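PDB 2I6D: RNA methyltransferase, TrmH family from Porphyromonas gingivalis, which probably methylates RNA, as a knotted SPOUT-class methyltransferase of the TrmH (SpoU) family expected to use S-adenosylmethionine. Local coordinates for residues 104-109 against 118-123; 224-229 against 247-252. One frame throughout, in Å; residues are numbered along the deposited sequence. Where two conformers were deposited one is given.

Both contacts pack a helix on the same parallel sheet, within the SpoU methylase portion of the chain. They come in series: contact 1 comes first, where strand 104-109 meets helix 114-127, and contact 2 follows near the C-terminus, where the end of strand 222-225 meets helix 242-255. Their centres lie about 14 Å apart, and the helices touch directly, Thr123 CG2 resting 3.8 Å from Ala247 CA. Helix 242-255 also reaches back to contact 1, its Thr246 packing on Leu106 and Ile120. The C-terminal helix thus adjoins the first crossover of this domain, consistent with the knotted SPOUT fold.

Contact 1 (104-109 against 118-123); sequences LTLLLD and GTILRT
Leu106 and Leu108, two residues apart on strand 104-109, both send their side chains toward Ile120 on helix 114-127. In Leu106 the CD1 branch does the touching: it lies 3.9 Å from Ile120 CG2, the two side chains crossing at a slant. Leu203 of the adjacent strand 201-206 and Thr246 of helix 242-255 also pack on Leu106. Further along, Leu108 meets the same isoleucine tip to tip. Its CD2 methyl stands 4.1 Å from Ile120 CG2 and 4.2 Å from Ile120 CD1, facing both arms of the branch. With CG1 of Ile120 anti to the carbonyl carbon (chi1 -75°) and CG2 anti to the backbone N, the short arm CG2 meets both leucines, and CD1 at the end of the long arm adds a second approach to Leu108. The contact forms the first half of a beta-alpha-beta crossover, strand 104-109 to helix 114-127 to strand 131-134, with Leu134 touching Leu108 from the neighbouring strand. All three residues are buried and no hydrogen bond links the segments; the direct link between these segments is therefore apolar packing of three branched side chains.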
loop_
_atom_site.group_PDB
_atom_site.type_symbol
_atom_site.label_atom_id
_atom_site.label_comp_id
_atom_site.label_asym_id
_atom_site.label_seq_id
_atom_site.Cartn_x
_atom_site.Cartn_y
_atom_site.Cartn_z
ATOM N N LEU A 104 -2.292 -2.244 15.485
ATOM C CA LEU A 104 -3.009 -3.074 14.555
ATOM C C LEU A 104 -2.297 -3.022 13.198
ATOM O O LEU A 104 -2.045 -1.927 12.644
ATOM C CB LEU A 104 -4.448 -2.562 14.419
ATOM C CG LEU A 104 -5.265 -3.218 13.313
ATOM C CD1 LEU A 104 -5.350 -4.773 13.584
ATOM C CD2 LEU A 104 -6.662 -2.546 13.279
ATOM N N THR A 105 -2.003 -4.208 12.685
ATOM C CA THR A 105 -1.196 -4.393 11.493
ATOM C C THR A 105 -1.987 -5.275 10.543
ATOM O O THR A 105 -2.442 -6.357 10.932
ATOM C CB THR A 105 0.122 -5.081 11.887
ATOM O OG1 THR A 105 0.826 -4.227 12.803
ATOM C CG2 THR A 105 1.014 -5.372 10.650
ATOM N N LEU A 106 -2.160 -4.814 9.304
ATOM C CA LEU A 106 -2.896 -5.562 8.302
ATOM C C LEU A 106 -1.980 -6.472 7.532
ATOM O O LEU A 106 -0.821 -6.103 7.233
ATOM C CB LEU A 106 -3.613 -4.623 7.318
ATOM C CG LEU A 106 -4.490 -3.576 7.963
ATOM C CD1 LEU A 106 -5.155 -2.793 6.811
ATOM C CD2 LEU A 106 -5.519 -4.242 8.907
ATOM N N LEU A 107 -2.471 -7.679 7.254
ATOM C CA LEU A 107 -1.801 -8.545 6.313
ATOM C C LEU A 107 -2.780 -8.864 5.188
ATOM O O LEU A 107 -3.878 -9.355 5.432
ATOM C CB LEU A 107 -1.305 -9.834 6.985
ATOM C CG LEU A 107 -0.430 -10.793 6.147
ATOM C CD1 LEU A 107 -1.225 -11.582 5.135
ATOM C CD2 LEU A 107 0.687 -10.107 5.446
ATOM N N LEU A 108 -2.369 -8.577 3.966
ATOM C CA LEU A 108 -3.187 -8.860 2.791
ATOM C C LEU A 108 -2.675 -10.148 2.182
ATOM O O LEU A 108 -1.580 -10.181 1.613
ATOM C CB LEU A 108 -3.075 -7.724 1.776
ATOM C CG LEU A 108 -3.381 -6.323 2.316
ATOM C CD1 LEU A 108 -3.556 -5.402 1.117
ATOM C CD2 LEU A 108 -4.644 -6.324 3.220
ATOM N N ASP A 109 -3.464 -11.217 2.303
ATOM C CA ASP A 109 -3.065 -12.556 1.786
ATOM C C ASP A 109 -3.669 -12.767 0.395
ATOM O O ASP A 109 -4.842 -13.142 0.300
ATOM C CB ASP A 109 -3.600 -13.665 2.722
ATOM C CG ASP A 109 -3.273 -15.079 2.238
ATOM O OD1 ASP A 109 -2.265 -15.260 1.522
ATOM O OD2 ASP A 109 -4.008 -16.039 2.604
ATOM N N GLY A 118 -5.202 -0.306 -3.153
ATOM C CA GLY A 118 -5.217 1.150 -2.997
ATOM C C GLY A 118 -6.264 1.610 -2.001
ATOM O O GLY A 118 -6.006 2.491 -1.168
ATOM N N THR A 119 -7.473 1.076 -2.140
ATOM C CA THR A 119 -8.547 1.427 -1.218
ATOM C C THR A 119 -8.163 1.058 0.217
ATOM O O THR A 119 -8.437 1.823 1.151
ATOM C CB THR A 119 -9.871 0.774 -1.632
ATOM O OG1 THR A 119 -10.199 1.216 -2.961
ATOM C CG2 THR A 119 -11.003 1.164 -0.677
ATOM N N ILE A 120 -7.593 -0.128 0.389
ATOM C CA ILE A 120 -7.152 -0.601 1.708
ATOM C C ILE A 120 -6.084 0.322 2.279
ATOM O O ILE A 120 -6.148 0.667 3.462
ATOM C CB ILE A 120 -6.698 -2.079 1.687
ATOM C CG1 ILE A 120 -7.946 -2.956 1.600
ATOM C CG2 ILE A 120 -5.891 -2.438 2.965
ATOM C CD1 ILE A 120 -7.652 -4.383 1.031
ATOM N N LEU A 121 -5.105 0.706 1.455
ATOM C CA LEU A 121 -4.096 1.668 1.911
ATOM C C LEU A 121 -4.720 2.977 2.411
ATOM O O LEU A 121 -4.264 3.545 3.401
ATOM C CB LEU A 121 -3.053 1.964 0.820
ATOM C CG LEU A 121 -2.094 0.817 0.469
ATOM C CD1 LEU A 121 -1.200 1.259 -0.708
ATOM C CD2 LEU A 121 -1.237 0.434 1.696
ATOM N N ARG A 122 -5.705 3.505 1.673
ATOM C CA ARG A 122 -6.381 4.741 2.085
ATOM C C ARG A 122 -7.144 4.556 3.392
ATOM O O ARG A 122 -7.153 5.456 4.256
ATOM C CB ARG A 122 -7.321 5.248 0.991
ATOM C CG ARG A 122 -6.572 5.620 -0.281
ATOM C CD ARG A 122 -7.490 6.098 -1.404
ATOM N NE ARG A 122 -8.488 7.009 -0.873
ATOM C CZ ARG A 122 -9.456 7.588 -1.577
ATOM N NH1 ARG A 122 -9.569 7.382 -2.888
ATOM N NH2 ARG A 122 -10.313 8.383 -0.956
ATOM N N THR A 123 -7.796 3.408 3.541
ATOM C CA THR A 123 -8.488 3.079 4.792
ATOM C C THR A 123 -7.510 2.974 5.965
ATOM O O THR A 123 -7.757 3.532 7.025
ATOM C CB THR A 123 -9.261 1.750 4.657
ATOM O OG1 THR A 123 -10.414 1.977 3.843
ATOM C CG2 THR A 123 -9.707 1.215 6.051
#

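Contact 2 (224-229 against 247-252); sequences LTIPAS and AILCSE
Ile226, in the loop that follows strand 222-225, sets its side chain across that of Ile248 of helix 242-255, and its contacts build up outward from the backbone. CB directs the side chain toward the helix. From it the CG2 branch comes within 4.2 Å of Ile248 CG2, and CG1 approaches the same methyl at 4.1 Å. With CG1 anti to the carbonyl carbon (chi1 -56°) and the chain then extended (chi2 166°), CD1 is carried over the branch point of Ile248. This tip is the most engaged atom of Ile226: it sits 3.8 Å from both CB and CG2 of Ile248, while Ile248 CD1 lies 4.1 Å from Ile226 CD1 as well. A looser approach, 4.4 Å from Ile226 CD1 to Leu249 CG, brings in the next helical residue.

Leu249 joins the loop contact to the strand. Its CD2 methyl meets CD1 of Leu224 at 4.0 Å, the two side chains crossing at an angle. Leu203 and Leu205 of strand 201-206 and Ala182 of strand 179-182 also pack on Leu249, which places this end of the contact in the sheet-helix core. Leu224 additionally touches Trp253, a turn further along the helix.

Helix 242-255, the C-terminal helix, thus packs on the parallel sheet of the methylase domain and covers both the end of strand 222-225 and the loop leaving it, consistent with the SPOUT fold, whose C-terminal part forms the knot. No hydrogen bond or charge pair crosses between the segments; the direct link is apolar packing, buried at the Leu224 end and partly exposed at the Ile226 end.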
loop_
_atom_site.group_PDB
_atom_site.type_symbol
_atom_site.label_atom_id
_atom_site.label_comp_id
_atom_site.label_asym_id
_atom_site.label_seq_id
_atom_site.Cartn_x
_atom_site.Cartn_y
_atom_site.Cartn_z
ATOM N N LEU A 224 -12.637 -13.904 12.908
ATOM C CA LEU A 224 -13.671 -12.882 12.978
ATOM C C LEU A 224 -14.570 -12.929 11.744
ATOM O O LEU A 224 -14.115 -13.192 10.618
ATOM C CB LEU A 224 -13.038 -11.474 13.055
ATOM C CG LEU A 224 -12.022 -11.266 14.196
ATOM C CD1 LEU A 224 -11.449 -9.858 14.107
ATOM C CD2 LEU A 224 -12.732 -11.462 15.556
ATOM N N THR A 225 -15.835 -12.600 11.952
ATOM C CA THR A 225 -16.778 -12.524 10.851
ATOM C C THR A 225 -17.567 -11.228 10.984
ATOM O O THR A 225 -17.836 -10.769 12.094
ATOM C CB THR A 225 -17.742 -13.719 10.882
ATOM O OG1 THR A 225 -16.986 -14.933 10.945
ATOM C CG2 THR A 225 -18.582 -13.766 9.632
ATOM N N ILE A 226 -17.951 -10.655 9.850
ATOM C CA ILE A 226 -18.905 -9.562 9.823
ATOM C C ILE A 226 -20.252 -10.173 9.477
ATOM O O ILE A 226 -20.469 -10.631 8.351
ATOM C CB ILE A 226 -18.523 -8.502 8.758
ATOM C CG1 ILE A 226 -17.092 -7.979 9.010
ATOM C CG2 ILE A 226 -19.574 -7.367 8.734
ATOM C CD1 ILE A 226 -16.517 -7.180 7.817
ATOM N N PRO A 227 -21.183 -10.165 10.434
ATOM C CA PRO A 227 -22.447 -10.873 10.247
ATOM C C PRO A 227 -23.294 -10.256 9.126
ATOM O O PRO A 227 -23.347 -9.023 8.989
ATOM C CB PRO A 227 -23.167 -10.699 11.599
ATOM C CG PRO A 227 -22.129 -10.134 12.547
ATOM C CD PRO A 227 -21.099 -9.454 11.727
ATOM N N ALA A 228 -23.915 -11.116 8.324
ATOM C CA ALA A 228 -24.916 -10.666 7.354
ATOM C C ALA A 228 -26.278 -10.667 8.008
ATOM O O ALA A 228 -26.555 -11.480 8.896
ATOM C CB ALA A 228 -24.928 -11.551 6.123
ATOM N N SER A 229 -27.141 -9.765 7.565
ATOM C CA SER A 229 -28.478 -9.675 8.139
ATOM C C SER A 229 -29.492 -9.237 7.120
ATOM O O SER A 229 -30.388 -8.460 7.435
ATOM C CB SER A 229 -28.495 -8.706 9.325
ATOM O OG SER A 229 -28.045 -7.429 8.913
ATOM N N ALA A 247 -12.485 -1.939 5.914
ATOM C CA ALA A 247 -13.000 -0.674 6.447
ATOM C C ALA A 247 -13.887 -0.932 7.672
ATOM O O ALA A 247 -13.785 -0.237 8.682
ATOM C CB ALA A 247 -13.801 0.075 5.367
ATOM N N ILE A 248 -14.757 -1.930 7.571
ATOM C CA ILE A 248 -15.635 -2.283 8.675
ATOM C C ILE A 248 -14.794 -2.694 9.889
ATOM O O ILE A 248 -15.016 -2.183 11.022
ATOM C CB ILE A 248 -16.646 -3.380 8.277
ATOM C CG1 ILE A 248 -17.683 -2.771 7.317
ATOM C CG2 ILE A 248 -17.395 -3.900 9.522
ATOM C CD1 ILE A 248 -18.388 -3.828 6.449
ATOM N N LEU A 249 -13.821 -3.569 9.655
ATOM C CA LEU A 249 -12.963 -4.082 10.750
ATOM C C LEU A 249 -12.143 -2.960 11.402
ATOM O O LEU A 249 -12.157 -2.828 12.637
ATOM C CB LEU A 249 -12.052 -5.229 10.278
ATOM C CG LEU A 249 -12.813 -6.545 10.059
ATOM C CD1 LEU A 249 -12.184 -7.408 8.924
ATOM C CD2 LEU A 249 -12.897 -7.326 11.355
ATOM N N CYS A 250 -11.426 -2.173 10.592
ATOM C CA CYS A 250 -10.681 -1.015 11.120
ATOM C C CYS A 250 -11.525 -0.020 11.881
ATOM O O CYS A 250 -11.092 0.468 12.960
ATOM C CB CYS A 250 -9.936 -0.289 10.002
ATOM S SG CYS A 250 -8.618 -1.278 9.336
ATOM N N SER A 251 -12.705 0.316 11.343
ATOM C CA SER A 251 -13.623 1.250 12.018
ATOM C C SER A 251 -13.940 0.744 13.410
ATOM O O SER A 251 -13.792 1.464 14.393
ATOM C CB SER A 251 -14.923 1.486 11.219
ATOM O OG SER A 251 -15.947 2.068 12.034
ATOM N N GLU A 252 -14.351 -0.515 13.490
ATOM C CA GLU A 252 -14.746 -1.102 14.757
ATOM C C GLU A 252 -13.569 -1.161 15.753
ATOM O O GLU A 252 -13.737 -0.887 16.948
ATOM C CB GLU A 252 -15.317 -2.495 14.467
ATOM C CG GLU A 252 -15.873 -3.268 15.585
ATOM C CD GLU A 252 -16.987 -2.572 16.397
ATOM O OE1 GLU A 252 -17.608 -1.544 16.006
ATOM O OE2 GLU A 252 -17.224 -3.100 17.478
#